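Local coordinates for hemolysin BL lytic component L1 (Bacillus cereus, PDB 7NMQ), which is the lytic component L1 of the haemolysin BL enterotoxin and probably contributes to membrane pore formation as a ClyA-like alpha-helical toxin, at residues 68-79 with 127-138. Residues are numbered along the deposited sequence; the frame is centred on the assembly and turned at random.
Sequences YWLDTAKPQIQK and EVTDVIKMLQDF
Y68 and F138 bring their rings together where the long antiparallel helices 45-103 and 107-154 pack in the elongated helical bundle of this ClyA-like toxin; the axes of the short segments run 9.9 Å apart at 158°. The ring planes are inclined at 43°, with Y68 CD2 resting over one face of F138, near its rim, 3.5 Å from F138 CD1. With CG anti to its backbone N (chi1 -177°), F138 carries its ring across to Y68 and W69, and its CZ ends against CB of W69, whose NE1 is hydrogen-bonded to D25 of helix 10-33. M134, bent at chi2 and chi3, lays its thioether along A73, with SD 3.7 Å from A73 CB. The same sulfur lies at the edge of the Y68 ring, a Met-aromatic contact, while the extended chain of Q76 comes from the opposite direction and sets its amide against the methionine, OE1 3.5 Å from M134 CE. Deeper in the bundle, I77 and L135 cross at about a right angle, CD1 to CD1 4.0 Å, and helix 275-325 also packs on L135. V131 sets CG2 against the backbone O of Q76. Polar links flank this apolar seam. One water joins Y68 OH to the backbone O of M134. Farther along, N83 hydrogen-bonds to both members of a salt bridge in which K79 NZ meets the syn lone pair of E127 OE1 at 3.0 Å, and a second water donates to E127 OE2 at 2.6 Å.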
ATOM      1  N   TYR A  68       1.532   1.908  14.371  1.00 11.93           N
ATOM      2  CA  TYR A  68       2.524   2.853  13.821  1.00 12.31           C
ATOM      3  C   TYR A  68       2.211   3.022  12.337  1.00 12.23           C
ATOM      4  O   TYR A  68       2.264   4.161  11.842  1.00 12.16           O
ATOM      5  CB  TYR A  68       3.951   2.326  13.937  1.00 12.37           C
ATOM      6  CG  TYR A  68       4.984   3.321  13.488  1.00 13.37           C
ATOM      7  CD1 TYR A  68       5.457   4.283  14.353  1.00 14.58           C
ATOM      8  CD2 TYR A  68       5.474   3.300  12.182  1.00 12.60           C
ATOM      9  CE1 TYR A  68       6.405   5.206  13.930  1.00 15.51           C
ATOM     10  CE2 TYR A  68       6.453   4.189  11.762  1.00 13.40           C
ATOM     11  CZ  TYR A  68       6.904   5.150  12.637  1.00 14.76           C
ATOM     12  OH  TYR A  68       7.853   6.045  12.249  1.00 16.62           O
ATOM     13  N   TRP A  69       1.938   1.943  11.620  1.00 11.57           N
ATOM     14  CA  TRP A  69       1.513   2.056  10.194  1.00 11.21           C
ATOM     15  C   TRP A  69       0.342   3.031  10.137  1.00 11.99           C
ATOM     16  O   TRP A  69       0.359   3.994   9.332  1.00 12.88           O
ATOM     17  CB  TRP A  69       1.159   0.707   9.550  1.00 11.07           C
ATOM     18  CG  TRP A  69       0.342   0.913   8.313  1.00 11.23           C
ATOM     19  CD1 TRP A  69      -1.001   0.756   8.164  1.00 12.47           C
ATOM     20  CD2 TRP A  69       0.815   1.507   7.088  1.00 11.75           C
ATOM     21  NE1 TRP A  69      -1.396   1.161   6.910  1.00 12.85           N
ATOM     22  CE2 TRP A  69      -0.306   1.647   6.236  1.00 12.97           C
ATOM     23  CE3 TRP A  69       2.074   1.929   6.652  1.00 12.62           C
ATOM     24  CZ2 TRP A  69      -0.198   2.144   4.938  1.00 13.52           C
ATOM     25  CZ3 TRP A  69       2.161   2.447   5.379  1.00 13.64           C
ATOM     26  CH2 TRP A  69       1.057   2.539   4.542  1.00 13.80           C
ATOM     27  N   LEU A  70      -0.716   2.763  10.888  1.00 12.77           N
ATOM     28  CA  LEU A  70      -1.981   3.500  10.702  1.00 13.57           C
ATOM     29  C   LEU A  70      -1.817   4.957  11.116  1.00 14.54           C
ATOM     30  O   LEU A  70      -2.429   5.822  10.453  1.00 17.13           O
ATOM     31  CB  LEU A  70      -3.108   2.847  11.506  1.00 14.45           C
ATOM     32  CG  LEU A  70      -3.541   1.438  11.087  1.00 14.87           C
ATOM     33  CD1 LEU A  70      -4.420   0.792  12.175  1.00 17.22           C
ATOM     34  CD2 LEU A  70      -4.251   1.449   9.736  1.00 15.01           C
ATOM     35  N   ASP A  71      -1.042   5.254  12.141  1.00 14.70           N
ATOM     36  CA  ASP A  71      -1.072   6.584  12.765  1.00 15.84           C
ATOM     37  C   ASP A  71       0.136   7.435  12.376  1.00 15.84           C
ATOM     38  O   ASP A  71       0.028   8.659  12.500  1.00 17.49           O
ATOM     39  CB  ASP A  71      -1.164   6.493  14.276  1.00 16.65           C
ATOM     40  CG  ASP A  71      -2.416   5.787  14.778  1.00 20.29           C
ATOM     41  OD1 ASP A  71      -3.423   5.761  14.038  1.00 26.23           O
ATOM     42  OD2 ASP A  71      -2.387   5.301  15.905  1.00 24.45           O
ATOM     43  N   THR A  72       1.242   6.824  11.971  1.00 15.84           N
ATOM     44  CA  THR A  72       2.491   7.576  11.729  1.00 15.95           C
ATOM     45  C   THR A  72       2.997   7.349  10.297  1.00 14.46           C
ATOM     46  O   THR A  72       3.183   8.365   9.586  1.00 16.28           O
ATOM     47  CB  THR A  72       3.539   7.249  12.789  1.00 17.49           C
ATOM     48  OG1 THR A  72       2.946   7.500  14.062  1.00 21.63           O
ATOM     49  CG2 THR A  72       4.810   8.058  12.611  1.00 18.62           C
ATOM     50  N   ALA A  73       3.222   6.122   9.866  1.00 13.73           N
ATOM     51  CA  ALA A  73       3.834   5.866   8.538  1.00 12.51           C
ATOM     52  C   ALA A  73       2.861   6.213   7.419  1.00 12.72           C
ATOM     53  O   ALA A  73       3.225   6.937   6.455  1.00 13.91           O
ATOM     54  CB  ALA A  73       4.278   4.440   8.425  1.00 12.14           C
ATOM     55  N   LYS A  74       1.618   5.777   7.543  1.00 12.88           N
ATOM     56  CA  LYS A  74       0.648   6.035   6.460  1.00 13.50           C
ATOM     57  C   LYS A  74       0.522   7.538   6.211  1.00 14.17           C
ATOM     58  O   LYS A  74       0.503   7.938   5.040  1.00 14.15           O
ATOM     59  CB  LYS A  74      -0.707   5.376   6.725  1.00 14.00           C
ATOM     60  CG  LYS A  74      -1.724   5.657   5.626  1.00 13.89           C
ATOM     61  CD  LYS A  74      -2.934   4.801   5.711  1.00 14.59           C
ATOM     62  CE  LYS A  74      -3.651   5.024   7.020  1.00 15.75           C
ATOM     63  NZ  LYS A  74      -4.914   4.274   7.007  1.00 16.84           N
ATOM     64  N   PRO A  75       0.286   8.397   7.223  1.00 13.68           N
ATOM     65  CA  PRO A  75       0.125   9.820   6.926  1.00 14.04           C
ATOM     66  C   PRO A  75       1.314  10.417   6.183  1.00 14.55           C
ATOM     67  O   PRO A  75       1.093  11.353   5.435  1.00 14.33           O
ATOM     68  CB  PRO A  75      -0.021  10.496   8.288  1.00 16.17           C
ATOM     69  CG  PRO A  75      -0.521   9.394   9.189  1.00 16.83           C
ATOM     70  CD  PRO A  75      -0.008   8.092   8.633  1.00 15.15           C
ATOM     71  N   GLN A  76       2.516   9.910   6.372  1.00 14.48           N
ATOM     72  CA  GLN A  76       3.669  10.418   5.604  1.00 14.44           C
ATOM     73  C   GLN A  76       3.569  10.028   4.131  1.00 14.29           C
ATOM     74  O   GLN A  76       3.944  10.862   3.246  1.00 16.19           O
ATOM     75  CB  GLN A  76       5.001   9.942   6.158  1.00 16.98           C
ATOM     76  CG  GLN A  76       5.314  10.495   7.530  1.00 18.91           C
ATOM     77  CD  GLN A  76       6.811  10.457   7.761  1.00 21.29           C
ATOM     78  OE1 GLN A  76       7.632  10.260   6.852  1.00 26.86           O
ATOM     79  NE2 GLN A  76       7.183  10.688   8.986  1.00 26.18           N
ATOM     80  N   ILE A  77       3.091   8.837   3.829  1.00 13.67           N
ATOM     81  CA  ILE A  77       2.830   8.453   2.426  1.00 13.02           C
ATOM     82  C   ILE A  77       1.692   9.308   1.887  1.00 13.53           C
ATOM     83  O   ILE A  77       1.773   9.759   0.707  1.00 15.06           O
ATOM     84  CB  ILE A  77       2.536   6.952   2.283  1.00 13.22           C
ATOM     85  CG1 ILE A  77       3.715   6.117   2.753  1.00 14.12           C
ATOM     86  CG2 ILE A  77       2.188   6.611   0.849  1.00 14.39           C
ATOM     87  CD1 ILE A  77       3.499   4.649   2.638  1.00 16.40           C
ATOM     88  N   GLN A  78       0.642   9.506   2.661  1.00 12.68           N
ATOM     89  CA  GLN A  78      -0.488  10.359   2.207  1.00 13.22           C
ATOM     90  C   GLN A  78       0.000  11.780   1.905  1.00 13.17           C
ATOM     91  O   GLN A  78      -0.549  12.394   0.949  1.00 14.46           O
ATOM     92  CB  GLN A  78      -1.573  10.388   3.272  1.00 13.92           C
ATOM     93  CG  GLN A  78      -2.257   9.038   3.372  1.00 14.32           C
ATOM     94  CD  GLN A  78      -3.172   8.929   4.558  1.00 15.48           C
ATOM     95  OE1 GLN A  78      -2.944   9.556   5.579  1.00 16.91           O
ATOM     96  NE2 GLN A  78      -4.173   8.068   4.444  1.00 16.80           N
ATOM     97  N   LYS A  79       0.954  12.315   2.662  1.00 14.16           N
ATOM     98  CA  LYS A  79       1.490  13.688   2.404  1.00 14.92           C
ATOM     99  C   LYS A  79       2.179  13.669   1.038  1.00 13.89           C
ATOM    100  O   LYS A  79       2.175  14.738   0.376  1.00 15.11           O
ATOM    101  CB  LYS A  79       2.434  14.137   3.509  1.00 18.52           C
ATOM    102  CG  LYS A  79       3.082  15.493   3.352  1.00 22.18           C
ATOM    103  CD  LYS A  79       2.137  16.619   3.384  1.00 27.07           C
ATOM    104  CE  LYS A  79       2.822  17.932   3.713  1.00 32.33           C
ATOM    105  NZ  LYS A  79       3.985  18.200   2.828  1.00 30.93           N
ATOM    106  N   GLU A 127      11.294  15.651   0.058  1.00 15.56           N
ATOM    107  CA  GLU A 127      10.338  15.128   1.054  1.00 16.46           C
ATOM    108  C   GLU A 127      10.163  13.628   0.839  1.00 15.92           C
ATOM    109  O   GLU A 127      10.069  12.895   1.852  1.00 16.33           O
ATOM    110  CB  GLU A 127       8.990  15.819   1.017  1.00 17.63           C
ATOM    111  CG  GLU A 127       9.026  17.225   1.605  1.00 18.53           C
ATOM    112  CD  GLU A 127       7.667  17.797   2.001  1.00 22.25           C
ATOM    113  OE1 GLU A 127       6.639  17.012   2.145  1.00 24.46           O
ATOM    114  OE2 GLU A 127       7.628  19.020   2.214  1.00 30.64           O
ATOM    115  N   VAL A 128      10.145  13.150  -0.401  1.00 16.35           N
ATOM    116  CA  VAL A 128       9.982  11.692  -0.625  1.00 17.74           C
ATOM    117  C   VAL A 128      11.171  10.979   0.003  1.00 17.54           C
ATOM    118  O   VAL A 128      10.976   9.905   0.577  1.00 16.97           O
ATOM    119  CB  VAL A 128       9.834  11.267  -2.098  1.00 21.52           C
ATOM    120  CG1 VAL A 128       9.746   9.756  -2.235  1.00 23.64           C
ATOM    121  CG2 VAL A 128       8.624  11.887  -2.711  1.00 24.62           C
ATOM    122  N   THR A 129      12.389  11.473  -0.153  1.00 20.37           N
ATOM    123  CA  THR A 129      13.594  10.866   0.453  1.00 21.48           C
ATOM    124  C   THR A 129      13.364  10.652   1.949  1.00 18.18           C
ATOM    125  O   THR A 129      13.710   9.559   2.470  1.00 19.36           O
ATOM    126  CB  THR A 129      14.834  11.728   0.238  1.00 25.65           C
ATOM    127  OG1 THR A 129      15.044  11.636  -1.167  1.00 32.33           O
ATOM    128  CG2 THR A 129      16.022  11.249   1.039  1.00 30.63           C
ATOM    129  N   ASP A 130      12.778  11.633   2.623  1.00 18.72           N
ATOM    130  CA  ASP A 130      12.525  11.537   4.087  1.00 19.61           C
ATOM    131  C   ASP A 130      11.500  10.436   4.386  1.00 16.24           C
ATOM    132  O   ASP A 130      11.632   9.714   5.383  1.00 16.86           O
ATOM    133  CB  ASP A 130      12.052  12.870   4.660  1.00 21.30           C
ATOM    134  CG  ASP A 130      13.125  13.948   4.568  1.00 27.55           C
ATOM    135  OD1 ASP A 130      14.331  13.584   4.359  1.00 31.71           O
ATOM    136  OD2 ASP A 130      12.762  15.123   4.700  1.00 36.19           O
ATOM    137  N   VAL A 131      10.492  10.330   3.555  1.00 14.53           N
ATOM    138  CA  VAL A 131       9.436   9.322   3.753  1.00 13.91           C
ATOM    139  C   VAL A 131      10.060   7.958   3.518  1.00 14.24           C
ATOM    140  O   VAL A 131       9.801   7.028   4.293  1.00 13.93           O
ATOM    141  CB  VAL A 131       8.233   9.559   2.847  1.00 14.18           C
ATOM    142  CG1 VAL A 131       7.225   8.432   2.963  1.00 14.39           C
ATOM    143  CG2 VAL A 131       7.588  10.894   3.139  1.00 16.47           C
ATOM    144  N   ILE A 132      10.856   7.804   2.491  1.00 14.79           N
ATOM    145  CA  ILE A 132      11.540   6.519   2.260  1.00 14.48           C
ATOM    146  C   ILE A 132      12.404   6.175   3.480  1.00 14.40           C
ATOM    147  O   ILE A 132      12.416   4.969   3.832  1.00 14.35           O
ATOM    148  CB  ILE A 132      12.306   6.546   0.937  1.00 17.32           C
ATOM    149  CG1 ILE A 132      11.356   6.718  -0.263  1.00 18.33           C
ATOM    150  CG2 ILE A 132      13.221   5.331   0.856  1.00 18.79           C
ATOM    151  CD1 ILE A 132      12.054   6.999  -1.561  1.00 22.35           C
ATOM    152  N   LYS A 133      13.111   7.126   4.089  1.00 14.72           N
ATOM    153  CA  LYS A 133      13.977   6.781   5.254  1.00 16.53           C
ATOM    154  C   LYS A 133      13.078   6.277   6.394  1.00 16.25           C
ATOM    155  O   LYS A 133      13.460   5.260   7.059  1.00 15.47           O
ATOM    156  CB  LYS A 133      14.845   7.978   5.681  1.00 18.66           C
ATOM    157  CG  LYS A 133      15.714   7.777   6.928  1.00 25.42           C
ATOM    158  CD  LYS A 133      16.362   6.404   7.119  1.00 31.44           C
ATOM    159  CE  LYS A 133      17.385   6.322   8.241  1.00 36.31           C
ATOM    160  NZ  LYS A 133      16.950   7.017   9.480  1.00 37.81           N
ATOM    161  N   MET A 134      11.979   6.983   6.673  1.00 15.67           N
ATOM    162  CA  MET A 134      11.000   6.568   7.708  1.00 15.22           C
ATOM    163  C   MET A 134      10.509   5.152   7.406  1.00 13.34           C
ATOM    164  O   MET A 134      10.474   4.299   8.336  1.00 14.05           O
ATOM    165  CB  MET A 134       9.874   7.600   7.799  1.00 14.95           C
ATOM    166  CG  MET A 134       8.765   7.306   8.741  1.00 15.44           C
ATOM    167  SD  MET A 134       7.604   6.014   8.199  1.00 16.22           S
ATOM    168  CE  MET A 134       6.910   6.837   6.781  1.00 15.37           C
ATOM    169  N   LEU A 135      10.212   4.844   6.145  1.00 12.79           N
ATOM    170  CA  LEU A 135       9.720   3.488   5.808  1.00 12.44           C
ATOM    171  C   LEU A 135      10.807   2.440   5.955  1.00 12.56           C
ATOM    172  O   LEU A 135      10.466   1.294   6.341  1.00 12.68           O
ATOM    173  CB  LEU A 135       9.122   3.438   4.417  1.00 13.56           C
ATOM    174  CG  LEU A 135       7.823   4.186   4.265  1.00 14.66           C
ATOM    175  CD1 LEU A 135       7.417   4.172   2.805  1.00 17.01           C
ATOM    176  CD2 LEU A 135       6.724   3.599   5.141  1.00 15.31           C
ATOM    177  N   GLN A 136      12.046   2.770   5.638  0.50 12.91           N
ATOM    178  CA  GLN A 136      13.153   1.809   5.770  0.50 14.40           C
ATOM    179  C   GLN A 136      13.317   1.480   7.248  0.50 13.89           C
ATOM    180  O   GLN A 136      13.449   0.273   7.542  0.50 14.79           O
ATOM    181  CB  GLN A 136      14.437   2.349   5.142  0.50 15.38           C
ATOM    182  CG  GLN A 136      15.482   1.245   5.043  0.50 16.70           C
ATOM    183  CD  GLN A 136      14.912   0.047   4.314  0.50 17.38           C
ATOM    184  OE1 GLN A 136      14.781  -1.057   4.854  0.50 21.48           O
ATOM    185  NE2 GLN A 136      14.581   0.261   3.054  0.50 17.36           N
ATOM    186  N   ASP A 137      13.259   2.484   8.127  1.00 13.76           N
ATOM    187  CA  ASP A 137      13.365   2.281   9.590  1.00 14.15           C
ATOM    188  C   ASP A 137      12.222   1.334  10.026  1.00 13.67           C
ATOM    189  O   ASP A 137      12.439   0.381  10.799  1.00 15.38           O
ATOM    190  CB  ASP A 137      13.330   3.586  10.378  1.00 15.58           C
ATOM    191  CG  ASP A 137      14.538   4.500  10.199  1.00 19.40           C
ATOM    192  OD1 ASP A 137      15.611   4.007   9.779  1.00 24.00           O
ATOM    193  OD2 ASP A 137      14.404   5.689  10.520  1.00 26.85           O
ATOM    194  N   PHE A 138      11.023   1.590   9.535  1.00 12.54           N
ATOM    195  CA  PHE A 138       9.840   0.818   9.919  1.00 12.19           C
ATOM    196  C   PHE A 138       9.975  -0.594   9.382  1.00 12.84           C
ATOM    197  O   PHE A 138       9.665  -1.572  10.080  1.00 13.36           O
ATOM    198  CB  PHE A 138       8.607   1.498   9.373  1.00 11.82           C
ATOM    199  CG  PHE A 138       7.315   0.838   9.765  1.00 11.93           C
ATOM    200  CD1 PHE A 138       7.082   0.407  11.067  1.00 12.21           C
ATOM    201  CD2 PHE A 138       6.315   0.706   8.836  1.00 12.44           C
ATOM    202  CE1 PHE A 138       5.878  -0.211  11.396  1.00 11.89           C
ATOM    203  CE2 PHE A 138       5.090   0.154   9.171  1.00 12.84           C
ATOM    204  CZ  PHE A 138       4.874  -0.270  10.467  1.00 11.85           C
TER
HETATM  205  O   HOH W   1       9.988   4.804  10.982  1.00 17.26           O
HETATM  206  O   HOH W   2       5.603  20.332   1.155  1.00 38.13           O